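Local structure of fructokinase (Vibrio cholerae serotype O1, 5EYN) at residues A[41-55]-A[72-85]. The protein catalyses the ATP-dependent phosphorylation of fructose, as a sugar kinase of the PfkB (ribokinase-like) family. Numbering follows the deposited sequence.
Sequences KCPGGAPANVAVAIA and FGRFMQQTLTDEQV. With FRU (beta-D-fructofuranose), chain B.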
# COMPACT_ATOMS: atom_id res chain seq x y z
N LYS A 41 8.92 7.67 4.46
CA LYS A 41 8.14 6.68 5.18
C LYS A 41 7.81 7.29 6.54
O LYS A 41 8.63 7.26 7.44
CB LYS A 41 8.95 5.40 5.36
CG LYS A 41 8.19 4.31 6.08
CD LYS A 41 9.05 3.10 6.37
CE LYS A 41 9.87 3.27 7.61
NZ LYS A 41 10.78 2.11 7.76
N CYS A 42 6.63 7.86 6.68
CA CYS A 42 6.28 8.61 7.89
C CYS A 42 5.23 7.86 8.72
O CYS A 42 4.19 7.40 8.20
CB CYS A 42 5.70 9.97 7.52
SG CYS A 42 6.92 11.06 6.79
N PRO A 43 5.47 7.72 10.02
CA PRO A 43 4.43 7.13 10.87
C PRO A 43 3.26 8.08 10.95
O PRO A 43 3.42 9.30 11.03
CB PRO A 43 5.12 6.98 12.21
CG PRO A 43 6.18 8.08 12.22
CD PRO A 43 6.65 8.19 10.79
N GLY A 44 2.06 7.52 10.96
CA GLY A 44 0.87 8.32 10.96
C GLY A 44 -0.32 7.51 11.42
O GLY A 44 -0.20 6.50 12.12
N GLY A 45 -1.49 8.01 11.05
CA GLY A 45 -2.76 7.45 11.49
C GLY A 45 -3.28 8.31 12.63
O GLY A 45 -2.65 8.40 13.68
N ALA A 46 -4.44 8.93 12.45
CA ALA A 46 -4.88 9.97 13.37
C ALA A 46 -4.82 9.58 14.85
O ALA A 46 -4.26 10.31 15.64
CB ALA A 46 -6.26 10.49 13.00
N PRO A 47 -5.40 8.43 15.24
CA PRO A 47 -5.32 8.14 16.68
C PRO A 47 -3.89 7.87 17.17
O PRO A 47 -3.56 8.17 18.32
CB PRO A 47 -6.23 6.92 16.85
CG PRO A 47 -6.34 6.34 15.52
CD PRO A 47 -6.22 7.44 14.53
N ALA A 48 -3.05 7.32 16.31
CA ALA A 48 -1.63 7.14 16.67
C ALA A 48 -0.95 8.50 16.83
O ALA A 48 -0.17 8.71 17.77
CB ALA A 48 -0.93 6.30 15.62
N ASN A 49 -1.27 9.42 15.93
CA ASN A 49 -0.74 10.77 16.00
C ASN A 49 -1.13 11.43 17.30
O ASN A 49 -0.31 12.06 17.97
CB ASN A 49 -1.29 11.60 14.83
CG ASN A 49 -0.84 11.10 13.48
OD1 ASN A 49 0.18 10.44 13.34
ND2 ASN A 49 -1.61 11.45 12.46
N VAL A 50 -2.40 11.29 17.69
CA VAL A 50 -2.86 11.86 18.95
C VAL A 50 -2.12 11.25 20.14
O VAL A 50 -1.71 11.95 21.08
CB VAL A 50 -4.38 11.71 19.11
CG1 VAL A 50 -4.81 12.25 20.45
CG2 VAL A 50 -5.11 12.46 17.99
N ALA A 51 -1.96 9.93 20.10
CA ALA A 51 -1.28 9.23 21.18
C ALA A 51 0.13 9.78 21.35
O ALA A 51 0.57 10.05 22.46
CB ALA A 51 -1.21 7.73 20.90
N VAL A 52 0.85 9.95 20.25
CA VAL A 52 2.21 10.41 20.30
C VAL A 52 2.23 11.87 20.75
O VAL A 52 3.11 12.27 21.51
CB VAL A 52 2.90 10.20 18.95
CG1 VAL A 52 4.25 10.89 18.90
CG2 VAL A 52 3.08 8.71 18.69
N ALA A 53 1.27 12.68 20.30
CA ALA A 53 1.23 14.08 20.70
C ALA A 53 1.12 14.18 22.21
O ALA A 53 1.80 14.99 22.84
CB ALA A 53 0.09 14.79 20.07
N ILE A 54 0.23 13.37 22.79
CA ILE A 54 0.04 13.38 24.23
C ILE A 54 1.32 12.94 24.95
O ILE A 54 1.76 13.58 25.91
CB ILE A 54 -1.14 12.48 24.61
CG1 ILE A 54 -2.44 13.13 24.13
CG2 ILE A 54 -1.18 12.26 26.10
CD1 ILE A 54 -3.65 12.21 24.17
N ALA A 55 1.92 11.86 24.48
CA ALA A 55 3.15 11.35 25.08
C ALA A 55 4.29 12.36 25.02
O ALA A 55 5.04 12.53 25.98
CB ALA A 55 3.55 10.04 24.43
N PHE A 72 5.32 -2.60 7.94
CA PHE A 72 4.72 -1.32 8.30
C PHE A 72 4.07 -1.40 9.69
O PHE A 72 4.16 -0.46 10.49
CB PHE A 72 3.72 -0.87 7.25
CG PHE A 72 4.34 -0.30 6.00
CD1 PHE A 72 5.72 -0.24 5.83
CD2 PHE A 72 3.53 0.19 5.00
CE1 PHE A 72 6.26 0.29 4.68
CE2 PHE A 72 4.07 0.71 3.85
CZ PHE A 72 5.43 0.75 3.68
N GLY A 73 3.44 -2.53 9.99
CA GLY A 73 2.83 -2.71 11.29
C GLY A 73 3.88 -2.74 12.38
O GLY A 73 3.69 -2.16 13.45
N ARG A 74 4.99 -3.42 12.11
CA ARG A 74 6.07 -3.49 13.08
C ARG A 74 6.71 -2.11 13.24
O ARG A 74 7.13 -1.75 14.34
CB ARG A 74 7.10 -4.53 12.67
CG ARG A 74 6.57 -5.94 12.85
CD ARG A 74 7.65 -6.98 12.63
NE ARG A 74 7.90 -7.19 11.21
CZ ARG A 74 7.17 -7.99 10.43
NH1 ARG A 74 6.13 -8.65 10.92
NH2 ARG A 74 7.48 -8.12 9.14
N PHE A 75 6.78 -1.35 12.16
CA PHE A 75 7.30 0.01 12.22
C PHE A 75 6.41 0.88 13.09
O PHE A 75 6.89 1.71 13.85
CB PHE A 75 7.39 0.58 10.81
CG PHE A 75 7.74 2.04 10.74
CD1 PHE A 75 9.01 2.49 11.08
CD2 PHE A 75 6.81 2.96 10.30
CE1 PHE A 75 9.32 3.83 10.99
CE2 PHE A 75 7.13 4.30 10.19
CZ PHE A 75 8.38 4.73 10.54
N MET A 76 5.09 0.70 13.01
CA MET A 76 4.19 1.48 13.86
C MET A 76 4.28 1.05 15.33
O MET A 76 4.25 1.90 16.23
CB MET A 76 2.74 1.45 13.35
CG MET A 76 2.59 2.18 12.01
SD MET A 76 3.30 3.84 12.00
CE MET A 76 2.32 4.65 13.23
N GLN A 77 4.42 -0.25 15.58
CA GLN A 77 4.68 -0.70 16.95
C GLN A 77 5.96 -0.07 17.48
O GLN A 77 5.99 0.41 18.62
CB GLN A 77 4.81 -2.22 16.99
CG GLN A 77 5.13 -2.78 18.37
CD GLN A 77 5.40 -4.28 18.34
OE1 GLN A 77 6.10 -4.78 17.46
NE2 GLN A 77 4.83 -5.00 19.30
N GLN A 78 7.01 -0.09 16.67
CA GLN A 78 8.29 0.48 17.09
C GLN A 78 8.15 1.98 17.38
O GLN A 78 8.73 2.50 18.34
CB GLN A 78 9.35 0.29 15.99
CG GLN A 78 10.76 0.72 16.42
CD GLN A 78 11.24 -0.09 17.60
OE1 GLN A 78 11.31 -1.31 17.54
NE2 GLN A 78 11.56 0.60 18.69
N THR A 79 7.40 2.66 16.53
CA THR A 79 7.20 4.09 16.69
C THR A 79 6.50 4.39 18.02
O THR A 79 6.93 5.23 18.79
CB THR A 79 6.38 4.68 15.52
OG1 THR A 79 7.11 4.54 14.29
CG2 THR A 79 6.06 6.15 15.75
N LEU A 80 5.39 3.69 18.29
CA LEU A 80 4.69 3.92 19.54
C LEU A 80 5.59 3.60 20.74
O LEU A 80 5.58 4.32 21.75
CB LEU A 80 3.40 3.10 19.60
CG LEU A 80 2.36 3.53 18.57
CD1 LEU A 80 1.12 2.70 18.78
CD2 LEU A 80 2.01 5.00 18.63
N THR A 81 6.36 2.53 20.64
CA THR A 81 7.30 2.16 21.69
C THR A 81 8.31 3.28 21.92
O THR A 81 8.52 3.72 23.06
CB THR A 81 8.07 0.87 21.31
OG1 THR A 81 7.15 -0.23 21.29
CG2 THR A 81 9.18 0.59 22.31
N ASP A 82 8.93 3.73 20.84
CA ASP A 82 9.92 4.80 20.91
C ASP A 82 9.33 6.02 21.58
O ASP A 82 10.01 6.71 22.34
CB ASP A 82 10.40 5.20 19.52
CG ASP A 82 11.31 4.18 18.87
OD1 ASP A 82 11.59 4.36 17.67
OD2 ASP A 82 11.71 3.20 19.53
N GLU A 83 8.06 6.30 21.28
CA GLU A 83 7.39 7.52 21.73
C GLU A 83 6.78 7.39 23.13
O GLU A 83 6.15 8.32 23.61
CB GLU A 83 6.32 7.94 20.73
CG GLU A 83 6.87 8.30 19.35
CD GLU A 83 7.65 9.60 19.34
OE1 GLU A 83 8.35 9.86 18.32
OE2 GLU A 83 7.58 10.37 20.32
N GLN A 84 6.98 6.24 23.78
CA GLN A 84 6.53 6.03 25.15
C GLN A 84 5.01 6.03 25.25
O GLN A 84 4.42 6.42 26.26
CB GLN A 84 7.14 7.08 26.09
CG GLN A 84 8.66 7.15 26.00
CD GLN A 84 9.21 8.33 26.78
OE1 GLN A 84 9.86 9.21 26.21
NE2 GLN A 84 8.93 8.36 28.06
N VAL A 85 4.37 5.55 24.18
CA VAL A 85 2.95 5.29 24.18
C VAL A 85 2.80 3.84 24.58
O VAL A 85 3.50 2.98 24.04
CB VAL A 85 2.37 5.51 22.78
CG1 VAL A 85 0.90 5.08 22.71
CG2 VAL A 85 2.50 6.96 22.36
C1 FRU B . -5.91 8.59 8.51
C2 FRU B . -5.01 9.76 8.15
C3 FRU B . -3.52 9.49 8.12
C4 FRU B . -2.89 10.73 8.65
C5 FRU B . -3.96 11.25 9.55
C6 FRU B . -4.01 12.75 9.65
O1 FRU B . -5.73 8.21 9.84
O2 FRU B . -5.42 10.19 6.88
O3 FRU B . -3.16 9.14 6.81
O4 FRU B . -1.73 10.51 9.38
O5 FRU B . -5.21 10.76 9.09
O6 FRU B . -5.05 13.17 10.50
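Lys41, Pro43 and Val52 meet Phe75, Met76 and Glu83 in a mainly apolar contact between helix 72-82 and the strand-turn-helix unit that supplies part of the fructose site. Strand 41-44 crosses helix 72-82 at 64°, whereas helix 46-55 runs beside it, 21° from parallel with the axes 10.4 Å apart. At the strand end, Lys41, bent at chi3, places its tip over one face of the Phe75 ring: CE is 3.5 Å from the ring centroid, a CH-pi contact, and NZ, 4.2 Å from it and 26° off the normal, makes a cation-pi interaction. CG of Phe75 lies anti to the backbone N, which sends the ring toward the strand, and Thr79 OG1 covers its opposite face. That hydroxyl donates to Phe75 O over 2.9 Å; in this rotamer Thr79 CG2 lies 3.8 Å from Pro43 CB. The doubly bent chain of Met76 brings SD to 3.6 Å from Pro43 CB and CE to 3.3 Å from Gly44 O, just before the N-cap Gly45. Gly45 N and Asn49 ND2 donate to FRU O4, Ala46 N to O1. Farther along, Val52 CG2 packs on Leu80 CD2, while Val85 CG1 meets Ala51 CB beyond the Schellman motif at Gln84. Glu83 CG and OE2 lie 3.7 Å from Val52 CG1, and OE1 forms a salt bridge with Arg56. Helix 264-278 packs on Val50 and Ile54, strand 86-93 on Gln77 and Thr81, and strand 28-33 on Phe72 and Phe75.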